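Local coordinates for LPS-assembly lipoprotein LptE (Acinetobacter baumannii, PDB 5TSE), which probably acts with LptD to assemble lipopolysaccharide at the surface of the outer membrane and probably binds lipopolysaccharide itself, at residues E28-V33 and I120-L125; L11-L16 and S134-P139; L16-P21 and V33-N38; V70-T75 and S115-I120. All coordinates share one frame; numbering follows the deposited sequence.

Contact 1: residues E28-V33 and I120-L125; sequences ETQLKV and IVIDDL
Gln30 and Asp123 mark the closest approach of the two backbones, with Gln30 CA 6.3 Å from Asp123 CA. Both segments are helical throughout. Residues 28-33 are part of helix 25-37, and residues 120-125 are part of helix 110-134. The contact is small, burying 128 Å² over both sides. Gln30 projects toward the other helix from its CA. Chi1 (-58°) keeps its CG beside the backbone N, near Ile122, and the bend at chi2 turns the amide up to Asp123. Gln30 CG lies 4.4 Å from Ile122 CG2, a loose apolar touch. The Gln30 amide is probably modelled turned over. Its modelled OE1 is 2.9 Å from Asp123 OD1, and a hydrogen bond there is possible but not settled. The amide and carboxylate planes are turned 45° against each other. The main polar partner of the Asp123 carboxylate is Tyr34 of helix 25-37, whose OH probably hydrogen-bonds to OD1. On helix 25-37 itself, one turn is linked by a salt bridge from Lys32 NZ to Glu28 OE2 at 2.9 Å. The lysine meets OE2 on the anti side, 23° out of the carboxylate plane. Asp124 forms a salt bridge with Arg98 of strand 92-101. This helix-helix contact lies at the surface, while deeper side chains of the two helices meet beside it, as with Leu31 on Ile129. On the sheet side of helix 110-134, Val121, Ile122 and Leu125 pack on Leu74 of strand 68-81, and Leu125 also reaches Leu94 of strand 92-101.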
loop_
_atom_site.group_PDB
_atom_site.type_symbol
_atom_site.label_atom_id
_atom_site.label_comp_id
_atom_site.label_asym_id
_atom_site.label_seq_id
_atom_site.Cartn_x
_atom_site.Cartn_y
_atom_site.Cartn_z
ATOM N N GLU A 28 -1.206 -2.030 -7.704
ATOM C CA GLU A 28 -2.509 -1.740 -8.283
ATOM C C GLU A 28 -3.348 -2.996 -8.348
ATOM O O GLU A 28 -4.509 -2.977 -7.974
ATOM C CB GLU A 28 -2.397 -1.140 -9.683
ATOM C CG GLU A 28 -3.738 -0.692 -10.261
ATOM C CD GLU A 28 -3.648 -0.208 -11.690
ATOM O OE1 GLU A 28 -2.540 0.117 -12.158
ATOM O OE2 GLU A 28 -4.703 -0.166 -12.357
ATOM N N THR A 29 -2.746 -4.081 -8.821
ATOM C CA THR A 29 -3.445 -5.363 -8.943
ATOM C C THR A 29 -3.994 -5.826 -7.591
ATOM O O THR A 29 -5.174 -6.102 -7.457
ATOM C CB THR A 29 -2.498 -6.445 -9.499
ATOM O OG1 THR A 29 -1.998 -6.031 -10.778
ATOM C CG2 THR A 29 -3.223 -7.805 -9.628
ATOM N N GLN A 30 -3.126 -5.863 -6.591
ATOM C CA GLN A 30 -3.506 -6.294 -5.253
ATOM C C GLN A 30 -4.543 -5.371 -4.606
ATOM O O GLN A 30 -5.438 -5.854 -3.909
ATOM C CB GLN A 30 -2.264 -6.460 -4.363
ATOM C CG GLN A 30 -1.259 -7.457 -4.931
ATOM C CD GLN A 30 -1.835 -8.862 -5.070
ATOM O OE1 GLN A 30 -1.899 -9.623 -4.101
ATOM N NE2 GLN A 30 -2.213 -9.227 -6.285
ATOM N N LEU A 31 -4.452 -4.064 -4.837
ATOM C CA LEU A 31 -5.453 -3.153 -4.264
ATOM C C LEU A 31 -6.821 -3.454 -4.791
ATOM O O LEU A 31 -7.793 -3.402 -4.042
ATOM C CB LEU A 31 -5.157 -1.691 -4.566
ATOM C CG LEU A 31 -4.037 -1.046 -3.790
ATOM C CD1 LEU A 31 -3.759 0.352 -4.339
ATOM C CD2 LEU A 31 -4.386 -1.016 -2.310
ATOM N N LYS A 32 -6.895 -3.766 -6.080
ATOM C CA LYS A 32 -8.167 -4.061 -6.726
ATOM C C LYS A 32 -8.845 -5.302 -6.155
ATOM O O LYS A 32 -10.028 -5.240 -5.808
ATOM C CB LYS A 32 -7.999 -4.172 -8.248
ATOM C CG LYS A 32 -7.770 -2.829 -8.927
ATOM C CD LYS A 32 -7.579 -2.972 -10.430
ATOM C CE LYS A 32 -7.429 -1.609 -11.088
ATOM N NZ LYS A 32 -7.155 -1.709 -12.545
ATOM N N VAL A 33 -8.110 -6.412 -6.036
ATOM C CA VAL A 33 -8.711 -7.649 -5.497
ATOM C C VAL A 33 -9.265 -7.420 -4.087
ATOM O O VAL A 33 -10.416 -7.758 -3.812
ATOM C CB VAL A 33 -7.759 -8.882 -5.531
ATOM C CG1 VAL A 33 -7.287 -9.152 -6.956
ATOM C CG2 VAL A 33 -6.553 -8.718 -4.617
ATOM N N ILE A 120 5.234 -10.551 -0.594
ATOM C CA ILE A 120 4.528 -10.574 0.690
ATOM C C ILE A 120 4.350 -9.145 1.244
ATOM O O ILE A 120 3.291 -8.811 1.769
ATOM C CB ILE A 120 5.232 -11.501 1.699
ATOM C CG1 ILE A 120 5.247 -12.934 1.143
ATOM C CG2 ILE A 120 4.516 -11.480 3.054
ATOM C CD1 ILE A 120 5.975 -13.946 1.991
ATOM N N VAL A 121 5.356 -8.294 1.058
ATOM C CA VAL A 121 5.323 -6.900 1.538
ATOM C C VAL A 121 4.249 -6.089 0.813
ATOM O O VAL A 121 3.464 -5.386 1.446
ATOM C CB VAL A 121 6.714 -6.209 1.399
ATOM C CG1 VAL A 121 6.612 -4.690 1.519
ATOM C CG2 VAL A 121 7.711 -6.776 2.415
ATOM N N ILE A 122 4.245 -6.177 -0.510
ATOM C CA ILE A 122 3.252 -5.475 -1.336
ATOM C C ILE A 122 1.849 -5.917 -0.938
ATOM O O ILE A 122 0.985 -5.090 -0.664
ATOM C CB ILE A 122 3.480 -5.741 -2.839
ATOM C CG1 ILE A 122 4.770 -5.060 -3.275
ATOM C CG2 ILE A 122 2.303 -5.219 -3.668
ATOM C CD1 ILE A 122 5.196 -5.352 -4.700
ATOM N N ASP A 123 1.651 -7.225 -0.875
ATOM C CA ASP A 123 0.366 -7.809 -0.490
ATOM C C ASP A 123 -0.078 -7.286 0.883
ATOM O O ASP A 123 -1.185 -6.791 1.033
ATOM C CB ASP A 123 0.483 -9.325 -0.447
ATOM C CG ASP A 123 -0.841 -9.993 -0.293
ATOM O OD1 ASP A 123 -1.669 -9.850 -1.222
ATOM O OD2 ASP A 123 -1.050 -10.681 0.728
ATOM N N ASP A 124 0.817 -7.387 1.868
ATOM C CA ASP A 124 0.584 -6.913 3.242
ATOM C C ASP A 124 0.124 -5.465 3.193
ATOM O O ASP A 124 -0.925 -5.117 3.742
ATOM C CB ASP A 124 1.902 -7.077 4.055
ATOM C CG ASP A 124 1.824 -6.542 5.524
ATOM O OD1 ASP A 124 1.007 -5.656 5.834
ATOM O OD2 ASP A 124 2.634 -6.997 6.368
ATOM N N LEU A 125 0.878 -4.628 2.490
ATOM C CA LEU A 125 0.536 -3.217 2.392
ATOM C C LEU A 125 -0.808 -2.988 1.686
ATOM O O LEU A 125 -1.572 -2.144 2.115
ATOM C CB LEU A 125 1.656 -2.418 1.721
ATOM C CG LEU A 125 1.466 -0.898 1.705
ATOM C CD1 LEU A 125 1.173 -0.370 3.110
ATOM C CD2 LEU A 125 2.683 -0.208 1.129
#

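Contact 2: residues L11-L16 and S134-P139; sequences LVYKKL and SANRLP
The phenol of Tyr13 and the side-chain amide of Asn136 are the flat groups of this contact. One face of the Tyr13 ring carries CG2 of its own neighbour Val12, 3.2 Å above the plane and offset toward the rim. At the edge, Tyr13 OH comes within 4.2 Å of Asn136 OD1, and a water sits between the two segments. Tyr13 OH donates to this water at 3.0 Å, and Leu138 N donates to it at 3.1 Å. The water is also placed to donate to Asn136 OD1, but the modelled distance is too short to be relied on. Both methyls of Val12 lie on one side of the Asn136 amide plane. Asn136 CG is anti to the backbone N (chi1 180°), an orientation that lays the amide across these methyls. Val12 CG2 is 3.7 Å from Asn136 CB, and Val12 CG1 is 3.9 Å from Asn136 CG. The two side chains run at about a right angle. Asn136 has positive phi (45°) and is the C-prime residue of a Schellman motif that ends helix 110-134. In this motif Arg137 N bonds to Gln132 O and Asn136 N to Ile133 O. This end of the helix lies beside the residues that lead into strand 15-19. Further along, Leu11 CD1 rests 3.9 Å from Ser134 CA. Ser134 CB points away from segment 11-16, and its OG bonds back to Thr130 O within the helix. Tyr13 also packs on Ile133 of that helix and on Ile80 of strand 68-81. Leu138 reaches Phe78 and Ile80 of the same strand.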
loop_
_atom_site.group_PDB
_atom_site.type_symbol
_atom_site.label_atom_id
_atom_site.label_comp_id
_atom_site.label_asym_id
_atom_site.label_seq_id
_atom_site.Cartn_x
_atom_site.Cartn_y
_atom_site.Cartn_z
ATOM N N LEU A 11 -19.529 1.114 4.930
ATOM C CA LEU A 11 -18.472 1.425 3.984
ATOM C C LEU A 11 -18.637 2.873 3.550
ATOM O O LEU A 11 -19.448 3.188 2.675
ATOM C CB LEU A 11 -18.566 0.461 2.801
ATOM C CG LEU A 11 -17.474 0.422 1.751
ATOM C CD1 LEU A 11 -16.137 0.084 2.390
ATOM C CD2 LEU A 11 -17.859 -0.607 0.695
ATOM N N VAL A 12 -17.880 3.749 4.209
ATOM C CA VAL A 12 -17.920 5.208 3.949
ATOM C C VAL A 12 -17.565 5.648 2.509
ATOM O O VAL A 12 -18.053 6.694 2.054
ATOM C CB VAL A 12 -17.045 5.998 4.967
ATOM C CG1 VAL A 12 -17.673 5.997 6.357
ATOM C CG2 VAL A 12 -15.627 5.442 5.021
ATOM N N TYR A 13 -16.737 4.862 1.807
ATOM C CA TYR A 13 -16.329 5.161 0.420
ATOM C C TYR A 13 -16.747 4.006 -0.494
ATOM O O TYR A 13 -15.956 3.086 -0.761
ATOM C CB TYR A 13 -14.820 5.373 0.327
ATOM C CG TYR A 13 -14.257 6.287 1.385
ATOM C CD1 TYR A 13 -14.463 7.669 1.334
ATOM C CD2 TYR A 13 -13.493 5.773 2.430
ATOM C CE1 TYR A 13 -13.937 8.505 2.314
ATOM C CE2 TYR A 13 -12.964 6.596 3.409
ATOM C CZ TYR A 13 -13.181 7.958 3.352
ATOM O OH TYR A 13 -12.646 8.761 4.332
ATOM N N LYS A 14 -17.984 4.072 -0.990
ATOM C CA LYS A 14 -18.535 3.005 -1.826
ATOM C C LYS A 14 -17.861 2.870 -3.175
ATOM O O LYS A 14 -17.530 1.772 -3.595
ATOM C CB LYS A 14 -20.042 3.199 -2.086
ATOM C CG LYS A 14 -20.975 3.161 -0.879
ATOM C CD LYS A 14 -20.972 4.450 -0.074
ATOM C CE LYS A 14 -22.122 4.475 0.924
ATOM N NZ LYS A 14 -22.196 5.781 1.636
ATOM N N LYS A 15 -17.693 3.990 -3.865
ATOM C CA LYS A 15 -17.107 3.985 -5.205
ATOM C C LYS A 15 -15.748 4.665 -5.250
ATOM O O LYS A 15 -15.585 5.778 -4.751
ATOM C CB LYS A 15 -18.051 4.667 -6.187
ATOM C CG LYS A 15 -19.406 4.008 -6.327
ATOM C CD LYS A 15 -20.243 4.766 -7.345
ATOM C CE LYS A 15 -21.630 4.169 -7.503
ATOM N NZ LYS A 15 -22.432 4.910 -8.516
ATOM N N LEU A 16 -14.785 3.990 -5.875
ATOM C CA LEU A 16 -13.425 4.501 -5.998
ATOM C C LEU A 16 -12.764 4.309 -7.345
ATOM O O LEU A 16 -13.146 3.459 -8.155
ATOM C CB LEU A 16 -12.496 3.866 -4.951
ATOM C CG LEU A 16 -12.569 4.344 -3.508
ATOM C CD1 LEU A 16 -11.488 3.659 -2.687
ATOM C CD2 LEU A 16 -12.377 5.848 -3.450
ATOM N N SER A 134 -11.914 0.692 4.356
ATOM C CA SER A 134 -13.103 -0.071 4.765
ATOM C C SER A 134 -13.501 0.154 6.227
ATOM O O SER A 134 -14.680 0.108 6.559
ATOM C CB SER A 134 -12.863 -1.564 4.530
ATOM O OG SER A 134 -11.735 -2.015 5.267
ATOM N N ALA A 135 -12.504 0.395 7.080
ATOM C CA ALA A 135 -12.710 0.642 8.515
ATOM C C ALA A 135 -12.784 2.140 8.871
ATOM O O ALA A 135 -12.790 2.480 10.050
ATOM C CB ALA A 135 -11.605 -0.035 9.327
ATOM N N ASN A 136 -12.826 3.020 7.865
ATOM C CA ASN A 136 -12.930 4.475 8.079
ATOM C C ASN A 136 -11.986 4.956 9.179
ATOM O O ASN A 136 -12.416 5.604 10.141
ATOM C CB ASN A 136 -14.385 4.850 8.428
ATOM C CG ASN A 136 -14.573 6.343 8.668
ATOM O OD1 ASN A 136 -13.910 7.176 8.058
ATOM N ND2 ASN A 136 -15.487 6.682 9.568
ATOM N N ARG A 137 -10.702 4.634 9.028
ATOM C CA ARG A 137 -9.709 5.008 10.023
ATOM C C ARG A 137 -8.759 6.112 9.495
ATOM O O ARG A 137 -7.595 6.171 9.887
ATOM C CB ARG A 137 -8.935 3.754 10.474
ATOM C CG ARG A 137 -8.328 3.886 11.866
ATOM C CD ARG A 137 -9.377 3.726 12.958
ATOM N NE ARG A 137 -8.999 4.404 14.199
ATOM C CZ ARG A 137 -8.098 3.974 15.083
ATOM N NH1 ARG A 137 -7.853 4.704 16.176
ATOM N NH2 ARG A 137 -7.421 2.843 14.883
ATOM N N LEU A 138 -9.269 6.978 8.611
ATOM C CA LEU A 138 -8.482 8.088 8.043
ATOM C C LEU A 138 -9.028 9.427 8.569
ATOM O O LEU A 138 -10.236 9.677 8.454
ATOM C CB LEU A 138 -8.529 8.082 6.507
ATOM C CG LEU A 138 -7.915 6.895 5.754
ATOM C CD1 LEU A 138 -8.174 7.006 4.257
ATOM C CD2 LEU A 138 -6.420 6.805 6.018
ATOM N N PRO A 139 -8.151 10.296 9.135
ATOM C CA PRO A 139 -8.632 11.584 9.660
ATOM C C PRO A 139 -9.173 12.522 8.568
ATOM O O PRO A 139 -8.519 12.701 7.526
ATOM C CB PRO A 139 -7.378 12.198 10.325
ATOM C CG PRO A 139 -6.366 11.102 10.387
ATOM C CD PRO A 139 -6.686 10.184 9.252
HETATM O O HOH W 1 -11.787 7.412 6.879
#

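Contact 3: residues L16-P21 and V33-N38; sequences LSLELP and VYLTAN
Leu18 and Leu35 make the closer of two apolar contacts here, with Leu18 CD2 3.7 Å from Leu35 CD1. The two side chains run past each other in opposite directions and meet through one methyl each. The other apolar contact is looser: Leu16 CD1 lies 4.4 Å from Leu35 CD2. Leu35 thus uses one methyl for each leucine of the strand. In Leu35, CG lies beside the backbone N (chi1 -76°), which carries both methyls out from the helix toward the strand. Leu16 and Leu18 alternate with Ser17, whose CB points away from the helix. No hydrogen bond crosses between the segments. The backbones stay well separated, Leu16 CA being 9.0 Å from Leu35 CA. Polar bonding runs within the helix, as from Ala37 N to Val33 O at 3.0 Å. The contact belongs to a beta-alpha-beta unit of strand 15-19, helix 25-37 and strand 41-42, in which the helix connects two neighbouring parallel strands. Leu16 and Leu35 also touch Val40, just before the second strand. On the helix, Leu18 reaches Glu28 and Lys32, and Tyr34 packs against Ala126 and Thr130 of helix 110-134.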
loop_
_atom_site.group_PDB
_atom_site.type_symbol
_atom_site.label_atom_id
_atom_site.label_comp_id
_atom_site.label_asym_id
_atom_site.label_seq_id
_atom_site.Cartn_x
_atom_site.Cartn_y
_atom_site.Cartn_z
ATOM N N LEU A 16 -14.785 3.990 -5.875
ATOM C CA LEU A 16 -13.425 4.501 -5.998
ATOM C C LEU A 16 -12.764 4.309 -7.345
ATOM O O LEU A 16 -13.146 3.459 -8.155
ATOM C CB LEU A 16 -12.496 3.866 -4.951
ATOM C CG LEU A 16 -12.569 4.344 -3.508
ATOM C CD1 LEU A 16 -11.488 3.659 -2.687
ATOM C CD2 LEU A 16 -12.377 5.848 -3.450
ATOM N N SER A 17 -11.752 5.145 -7.539
ATOM C CA SER A 17 -10.889 5.139 -8.691
ATOM C C SER A 17 -9.496 5.213 -8.064
ATOM O O SER A 17 -9.352 5.738 -6.947
ATOM C CB SER A 17 -11.159 6.352 -9.549
ATOM O OG SER A 17 -10.507 6.222 -10.782
ATOM N N LEU A 18 -8.487 4.686 -8.751
ATOM C CA LEU A 18 -7.127 4.677 -8.209
ATOM C C LEU A 18 -6.180 5.550 -9.012
ATOM O O LEU A 18 -6.097 5.425 -10.240
ATOM C CB LEU A 18 -6.547 3.257 -8.225
ATOM C CG LEU A 18 -7.363 2.114 -7.625
ATOM C CD1 LEU A 18 -6.626 0.805 -7.833
ATOM C CD2 LEU A 18 -7.638 2.349 -6.158
ATOM N N GLU A 19 -5.481 6.440 -8.316
ATOM C CA GLU A 19 -4.484 7.259 -8.927
ATOM C C GLU A 19 -3.204 6.827 -8.228
ATOM O O GLU A 19 -3.039 7.049 -7.029
ATOM C CB GLU A 19 -4.722 8.742 -8.715
ATOM C CG GLU A 19 -3.673 9.558 -9.468
ATOM C CD GLU A 19 -3.718 11.029 -9.168
ATOM O OE1 GLU A 19 -4.688 11.477 -8.540
ATOM O OE2 GLU A 19 -2.772 11.732 -9.571
ATOM N N LEU A 20 -2.307 6.218 -8.989
ATOM C CA LEU A 20 -1.065 5.694 -8.478
ATOM C C LEU A 20 0.079 6.181 -9.318
ATOM O O LEU A 20 -0.111 6.438 -10.497
ATOM C CB LEU A 20 -1.083 4.178 -8.608
ATOM C CG LEU A 20 -2.244 3.443 -7.929
ATOM C CD1 LEU A 20 -2.248 1.960 -8.269
ATOM C CD2 LEU A 20 -2.174 3.649 -6.434
ATOM N N PRO A 21 1.276 6.316 -8.721
ATOM C CA PRO A 21 2.420 6.694 -9.542
ATOM C C PRO A 21 2.731 5.567 -10.521
ATOM O O PRO A 21 2.191 4.466 -10.406
ATOM C CB PRO A 21 3.588 6.846 -8.534
ATOM C CG PRO A 21 2.985 6.755 -7.169
ATOM C CD PRO A 21 1.615 6.163 -7.291
ATOM N N VAL A 33 -8.110 -6.412 -6.036
ATOM C CA VAL A 33 -8.711 -7.649 -5.497
ATOM C C VAL A 33 -9.265 -7.420 -4.087
ATOM O O VAL A 33 -10.416 -7.758 -3.812
ATOM C CB VAL A 33 -7.759 -8.882 -5.531
ATOM C CG1 VAL A 33 -7.287 -9.152 -6.956
ATOM C CG2 VAL A 33 -6.553 -8.718 -4.617
ATOM N N TYR A 34 -8.467 -6.788 -3.228
ATOM C CA TYR A 34 -8.867 -6.530 -1.841
ATOM C C TYR A 34 -9.961 -5.461 -1.697
ATOM O O TYR A 34 -10.874 -5.628 -0.886
ATOM C CB TYR A 34 -7.641 -6.220 -0.951
ATOM C CG TYR A 34 -6.632 -7.348 -0.932
ATOM C CD1 TYR A 34 -7.022 -8.643 -0.591
ATOM C CD2 TYR A 34 -5.287 -7.126 -1.190
ATOM C CE1 TYR A 34 -6.118 -9.689 -0.555
ATOM C CE2 TYR A 34 -4.370 -8.171 -1.157
ATOM C CZ TYR A 34 -4.795 -9.454 -0.835
ATOM O OH TYR A 34 -3.908 -10.515 -0.781
ATOM N N LEU A 35 -9.877 -4.372 -2.455
ATOM C CA LEU A 35 -10.925 -3.343 -2.403
ATOM C C LEU A 35 -12.275 -3.932 -2.793
ATOM O O LEU A 35 -13.256 -3.753 -2.065
ATOM C CB LEU A 35 -10.596 -2.143 -3.305
ATOM C CG LEU A 35 -9.535 -1.161 -2.784
ATOM C CD1 LEU A 35 -9.103 -0.217 -3.883
ATOM C CD2 LEU A 35 -10.049 -0.382 -1.574
ATOM N N THR A 36 -12.319 -4.640 -3.925
ATOM C CA THR A 36 -13.569 -5.255 -4.411
ATOM C C THR A 36 -14.106 -6.269 -3.391
ATOM O O THR A 36 -15.302 -6.297 -3.104
ATOM C CB THR A 36 -13.412 -5.878 -5.823
ATOM O OG1 THR A 36 -12.238 -6.699 -5.873
ATOM C CG2 THR A 36 -13.263 -4.798 -6.859
ATOM N N ALA A 37 -13.204 -7.050 -2.805
ATOM C CA ALA A 37 -13.572 -8.025 -1.778
ATOM C C ALA A 37 -14.316 -7.359 -0.593
ATOM O O ALA A 37 -15.266 -7.928 -0.058
ATOM C CB ALA A 37 -12.332 -8.764 -1.297
ATOM N N ASN A 38 -13.887 -6.160 -0.200
ATOM C CA ASN A 38 -14.542 -5.402 0.887
ATOM C C ASN A 38 -15.836 -4.712 0.459
ATOM O O ASN A 38 -16.438 -3.968 1.242
ATOM C CB ASN A 38 -13.572 -4.373 1.489
ATOM C CG ASN A 38 -12.620 -4.986 2.492
ATOM O OD1 ASN A 38 -11.452 -5.225 2.194
ATOM N ND2 ASN A 38 -13.127 -5.281 3.678
#

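Contact 4: residues V70-T75 and S115-I120; sequences VLLRLT and SYLQRI
Leu72 CD1 is the one strand atom that reaches both helix residues in this contact. It lies 3.7 Å from Leu117 CB and 4.1 Å from Gln118 CG. The methyl therefore meets the base of the leucine and the aliphatic part of the glutamine. Leu72 runs at about a right angle to both side chains. CB of Leu72 points toward the helix, and chi1 of -55° sets CG beside the backbone N. Gln118 is extended beyond CG (chi2 -173°), which carries its amide on past Leu72 CD2. The backbones come nearest at Leu72 and Gln118, with Leu72 CA 6.7 Å from Gln118 CA. One layer out, Leu72 is held in the sheet by backbone hydrogen bonding with Arg98 of strand 92-101. Leu117 also packs on Tyr100 of that strand. Val70 and Leu74, on the same side of strand 68-81, extend the packing to Glu114 and to Val121, Ile122 and Leu125 of helix 110-134. Arg73 takes another course, bonding through NH1 to Thr95. No hydrogen bond or salt bridge joins the two segments. The helix is seated on the sheet here by van der Waals contact, so shape and burial of Leu72 matter more than bond direction.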
loop_
_atom_site.group_PDB
_atom_site.type_symbol
_atom_site.label_atom_id
_atom_site.label_comp_id
_atom_site.label_asym_id
_atom_site.label_seq_id
_atom_site.Cartn_x
_atom_site.Cartn_y
_atom_site.Cartn_z
ATOM N N VAL A 70 19.150 -7.928 5.759
ATOM C CA VAL A 70 18.567 -7.267 4.592
ATOM C C VAL A 70 17.083 -7.056 4.855
ATOM O O VAL A 70 16.350 -8.026 4.984
ATOM C CB VAL A 70 18.718 -8.105 3.309
ATOM C CG1 VAL A 70 18.011 -7.426 2.138
ATOM C CG2 VAL A 70 20.186 -8.316 2.983
ATOM N N LEU A 71 16.642 -5.794 4.907
ATOM C CA LEU A 71 15.248 -5.461 5.171
ATOM C C LEU A 71 14.580 -4.807 3.956
ATOM O O LEU A 71 15.030 -3.771 3.457
ATOM C CB LEU A 71 15.142 -4.596 6.429
ATOM C CG LEU A 71 13.738 -4.155 6.890
ATOM C CD1 LEU A 71 13.695 -3.833 8.366
ATOM C CD2 LEU A 71 13.183 -2.995 6.069
ATOM N N LEU A 72 13.496 -5.433 3.499
ATOM C CA LEU A 72 12.749 -4.992 2.333
ATOM C C LEU A 72 11.514 -4.244 2.811
ATOM O O LEU A 72 10.624 -4.832 3.417
ATOM C CB LEU A 72 12.379 -6.205 1.489
ATOM C CG LEU A 72 13.599 -7.071 1.088
ATOM C CD1 LEU A 72 13.169 -8.401 0.510
ATOM C CD2 LEU A 72 14.516 -6.351 0.112
ATOM N N ARG A 73 11.475 -2.942 2.566
ATOM C CA ARG A 73 10.353 -2.140 3.005
ATOM C C ARG A 73 9.619 -1.493 1.858
ATOM O O ARG A 73 10.208 -1.208 0.825
ATOM C CB ARG A 73 10.851 -1.022 3.927
ATOM C CG ARG A 73 9.763 -0.078 4.445
ATOM C CD ARG A 73 10.277 0.969 5.439
ATOM N NE ARG A 73 11.036 0.343 6.508
ATOM C CZ ARG A 73 10.513 -0.365 7.510
ATOM N NH1 ARG A 73 9.197 -0.582 7.606
ATOM N NH2 ARG A 73 11.324 -0.887 8.421
ATOM N N LEU A 74 8.328 -1.252 2.080
ATOM C CA LEU A 74 7.500 -0.504 1.149
ATOM C C LEU A 74 6.703 0.477 1.994
ATOM O O LEU A 74 6.068 0.103 2.970
ATOM C CB LEU A 74 6.587 -1.401 0.312
ATOM C CG LEU A 74 5.743 -0.687 -0.758
ATOM C CD1 LEU A 74 6.552 0.318 -1.569
ATOM C CD2 LEU A 74 5.092 -1.711 -1.682
ATOM N N THR A 75 6.769 1.745 1.624
ATOM C CA THR A 75 6.084 2.796 2.354
ATOM C C THR A 75 5.149 3.533 1.408
ATOM O O THR A 75 5.533 3.852 0.288
ATOM C CB THR A 75 7.126 3.756 2.933
ATOM O OG1 THR A 75 8.008 3.003 3.788
ATOM C CG2 THR A 75 6.472 4.893 3.698
ATOM N N SER A 115 12.660 -11.654 -3.897
ATOM C CA SER A 115 11.433 -11.499 -4.682
ATOM C C SER A 115 10.232 -12.103 -3.911
ATOM O O SER A 115 9.124 -11.594 -3.984
ATOM C CB SER A 115 11.596 -12.124 -6.061
ATOM O OG SER A 115 11.928 -13.486 -5.952
ATOM N N TYR A 116 10.484 -13.182 -3.168
ATOM C CA TYR A 116 9.461 -13.833 -2.318
ATOM C C TYR A 116 9.001 -12.907 -1.208
ATOM O O TYR A 116 7.793 -12.731 -0.994
ATOM C CB TYR A 116 10.046 -15.123 -1.722
ATOM C CG TYR A 116 9.302 -15.794 -0.569
ATOM C CD1 TYR A 116 8.251 -16.672 -0.806
ATOM C CD2 TYR A 116 9.721 -15.619 0.750
ATOM C CE1 TYR A 116 7.603 -17.311 0.235
ATOM C CE2 TYR A 116 9.076 -16.254 1.807
ATOM C CZ TYR A 116 8.020 -17.110 1.547
ATOM O OH TYR A 116 7.375 -17.778 2.588
ATOM N N LEU A 117 9.960 -12.327 -0.486
ATOM C CA LEU A 117 9.621 -11.416 0.594
ATOM C C LEU A 117 8.981 -10.147 0.042
ATOM O O LEU A 117 8.098 -9.608 0.688
ATOM C CB LEU A 117 10.822 -11.126 1.499
ATOM C CG LEU A 117 11.357 -12.339 2.306
ATOM C CD1 LEU A 117 12.701 -12.063 2.970
ATOM C CD2 LEU A 117 10.379 -12.827 3.349
ATOM N N GLN A 118 9.365 -9.708 -1.161
ATOM C CA GLN A 118 8.779 -8.474 -1.748
ATOM C C GLN A 118 7.309 -8.619 -2.087
ATOM O O GLN A 118 6.529 -7.689 -1.845
ATOM C CB GLN A 118 9.544 -7.980 -2.983
ATOM C CG GLN A 118 10.886 -7.333 -2.669
ATOM C CD GLN A 118 11.558 -6.692 -3.885
ATOM O OE1 GLN A 118 11.126 -6.873 -5.034
ATOM N NE2 GLN A 118 12.623 -5.936 -3.633
ATOM N N ARG A 119 6.933 -9.765 -2.660
ATOM C CA ARG A 119 5.507 -10.043 -2.965
ATOM C C ARG A 119 4.663 -10.047 -1.687
ATOM O O ARG A 119 3.524 -9.567 -1.683
ATOM C CB ARG A 119 5.331 -11.355 -3.748
ATOM C CG ARG A 119 5.670 -11.228 -5.233
ATOM C CD ARG A 119 5.468 -12.520 -6.020
ATOM N NE ARG A 119 6.573 -13.490 -5.893
ATOM C CZ ARG A 119 6.686 -14.460 -4.975
ATOM N NH1 ARG A 119 7.752 -15.260 -5.005
ATOM N NH2 ARG A 119 5.767 -14.644 -4.023
ATOM N N ILE A 120 5.234 -10.551 -0.594
ATOM C CA ILE A 120 4.528 -10.574 0.690
ATOM C C ILE A 120 4.350 -9.145 1.244
ATOM O O ILE A 120 3.291 -8.811 1.769
ATOM C CB ILE A 120 5.232 -11.501 1.699
ATOM C CG1 ILE A 120 5.247 -12.934 1.143
ATOM C CG2 ILE A 120 4.516 -11.480 3.054
ATOM C CD1 ILE A 120 5.975 -13.946 1.991
#

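Overall arrangement
Contact 2 spans most of the chain, and the other three are nested inside it. Contact 3 closes before contact 4 opens, and contact 4 lies within the loop closed by contact 1. Contacts 1 and 3 share helix 25-37, with centres 10 Å apart. Contacts 1 and 4 share helix 110-134, with centres 12 Å apart. Contacts 2 and 3 share strand 15-19 and lie on the same side of the chain's centre. Contact 4 lies on the opposite side, its centre 27 Å from that of contact 2. Contacts 3 and 4 each seat one helix on the same mixed sheet, contact 1 joins the two helices, and contact 2 brings the two end regions of the chain together.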